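Local coordinates for solute-binding protein (Thermoactinomyces vulgaris, PDB 2ZYO) that binds maltotetraose and probably serves as the extracellular solute-binding component of a cyclodextrin and maltodextrin transport system, at residues A265-I270 and A341-K346. Sequence-based numbering, arbitrary orientation.
Sequences APLPKI and AKQASK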
loop_
_atom_site.group_PDB
_atom_site.type_symbol
_atom_site.label_atom_id
_atom_site.label_comp_id
_atom_site.label_asym_id
_atom_site.label_seq_id
_atom_site.Cartn_x
_atom_site.Cartn_y
_atom_site.Cartn_z
ATOM N N ALA A 265 11.853 3.527 -11.458
ATOM C CA ALA A 265 12.836 4.171 -10.594
ATOM C C ALA A 265 12.147 4.792 -9.384
ATOM O O ALA A 265 10.950 5.080 -9.438
ATOM C CB ALA A 265 13.603 5.233 -11.377
ATOM N N PRO A 266 12.896 5.006 -8.282
ATOM C CA PRO A 266 12.303 5.740 -7.166
ATOM C C PRO A 266 11.959 7.152 -7.612
ATOM O O PRO A 266 12.539 7.648 -8.582
ATOM C CB PRO A 266 13.428 5.797 -6.127
ATOM C CG PRO A 266 14.404 4.766 -6.534
ATOM C CD PRO A 266 14.289 4.608 -8.011
ATOM N N LEU A 267 11.022 7.790 -6.918
ATOM C CA LEU A 267 10.713 9.189 -7.194
ATOM C C LEU A 267 11.954 10.044 -6.958
ATOM O O LEU A 267 12.726 9.771 -6.031
ATOM C CB LEU A 267 9.555 9.676 -6.321
ATOM C CG LEU A 267 8.200 8.976 -6.480
ATOM C CD1 LEU A 267 7.183 9.593 -5.537
ATOM C CD2 LEU A 267 7.702 9.033 -7.922
ATOM N N PRO A 268 12.169 11.058 -7.817
ATOM C CA PRO A 268 13.300 11.969 -7.666
ATOM C C PRO A 268 13.304 12.651 -6.303
ATOM O O PRO A 268 12.241 12.869 -5.716
ATOM C CB PRO A 268 13.059 12.998 -8.773
ATOM C CG PRO A 268 12.268 12.265 -9.802
ATOM C CD PRO A 268 11.357 11.389 -9.004
ATOM N N LYS A 269 14.492 12.974 -5.797
ATOM C CA LYS A 269 14.607 13.642 -4.506
ATOM C C LYS A 269 13.871 14.974 -4.519
ATOM O O LYS A 269 13.934 15.724 -5.496
ATOM C CB LYS A 269 16.071 13.813 -4.097
ATOM C CG LYS A 269 16.738 12.497 -3.729
ATOM C CD LYS A 269 18.121 12.699 -3.138
ATOM C CE LYS A 269 18.695 11.369 -2.668
ATOM N NZ LYS A 269 20.067 11.519 -2.118
ATOM N N ILE A 270 13.146 15.235 -3.437
ATOM C CA ILE A 270 12.312 16.424 -3.320
ATOM C C ILE A 270 12.673 17.180 -2.046
ATOM O O ILE A 270 12.830 16.581 -0.976
ATOM C CB ILE A 270 10.796 16.065 -3.371
ATOM C CG1 ILE A 270 9.929 17.332 -3.304
ATOM C CG2 ILE A 270 10.430 15.039 -2.283
ATOM C CD1 ILE A 270 8.479 17.126 -3.723
ATOM N N ALA A 341 10.886 -1.420 -4.862
ATOM C CA ALA A 341 11.458 -1.819 -3.580
ATOM C C ALA A 341 12.287 -0.691 -2.970
ATOM O O ALA A 341 12.190 -0.427 -1.769
ATOM C CB ALA A 341 12.292 -3.079 -3.738
ATOM N N LYS A 342 13.089 -0.029 -3.804
ATOM C CA LYS A 342 13.885 1.123 -3.373
ATOM C C LYS A 342 12.992 2.226 -2.811
ATOM O O LYS A 342 13.263 2.764 -1.738
ATOM C CB LYS A 342 14.732 1.675 -4.525
ATOM C CG LYS A 342 15.966 0.849 -4.871
ATOM C CD LYS A 342 16.887 1.590 -5.833
ATOM C CE LYS A 342 16.367 1.551 -7.267
ATOM N NZ LYS A 342 17.254 2.300 -8.210
ATOM N N GLN A 343 11.921 2.548 -3.536
ATOM C CA GLN A 343 10.982 3.574 -3.094
ATOM C C GLN A 343 10.229 3.150 -1.833
ATOM O O GLN A 343 10.027 3.964 -0.926
ATOM C CB GLN A 343 10.003 3.946 -4.214
ATOM C CG GLN A 343 9.071 5.110 -3.865
ATOM C CD GLN A 343 9.822 6.363 -3.448
ATOM O OE1 GLN A 343 10.657 6.874 -4.190
ATOM N NE2 GLN A 343 9.525 6.863 -2.253
ATOM N N ALA A 344 9.837 1.877 -1.772
ATOM C CA ALA A 344 9.127 1.337 -0.613
ATOM C C ALA A 344 9.967 1.433 0.658
ATOM O O ALA A 344 9.422 1.593 1.751
ATOM C CB ALA A 344 8.704 -0.103 -0.863
ATOM N N SER A 345 11.290 1.349 0.502
ATOM C CA SER A 345 12.220 1.425 1.634
ATOM C C SER A 345 12.323 2.841 2.206
ATOM O O SER A 345 12.927 3.057 3.260
ATOM C CB SER A 345 13.609 0.916 1.225
ATOM O OG SER A 345 14.299 1.864 0.428
ATOM N N LYS A 346 11.724 3.799 1.502
ATOM C CA LYS A 346 11.759 5.199 1.904
ATOM C C LYS A 346 10.355 5.721 2.218
ATOM O O LYS A 346 10.153 6.921 2.420
ATOM C CB LYS A 346 12.445 6.034 0.818
ATOM C CG LYS A 346 13.936 5.738 0.683
ATOM C CD LYS A 346 14.467 6.100 -0.687
ATOM C CE LYS A 346 15.913 5.657 -0.854
ATOM N NZ LYS A 346 16.048 4.172 -0.912
#
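A buried glutamine amide and a proline ring join the loop that leaves strand 262-265, at Pro266 and Leu267, to helix 338-344 through Lys342 and Gln343. The protein has the fold of the periplasmic binding protein type, and the side chain of Leu267 is about 13 Å from a bound glucose unit, so the contact joins parts of the fold and does not touch the sugar. The one hydrogen bond between the two segments runs from the backbone N of Leu267 to OE1 of Gln343, at 2.9 Å. It is bent, with an angle of 140° at the hydrogen, and the donor lies 29° out of the carbonyl plane. Gln343 gets there by setting CG anti to its backbone N (chi1 -175°) and then bending at chi2, which presents OE1 to the N-H of Leu267. Its oxygen also rests 3.5 Å from CB of Pro266. The other end of the amide is held too: NE2 donates to the carbonyl oxygen of Ala275, further along the same connection to strand 278-287. An alanine in place of Gln343 would probably leave the Leu267 N-H and the Ala275 carbonyl without this shared partner and open a gap beside the proline. Pro266 packs on the helix directly, its CG 3.7 Å from CB of Lys342. The lysine chain bends at chi3, which lays its end alongside the ring, with CE 3.8 Å from CD of Pro266. With OE1 accepting and NE2 donating, the amide of Gln343 has a defined flip, and one side chain ties two points of the 266-277 connection to the helix.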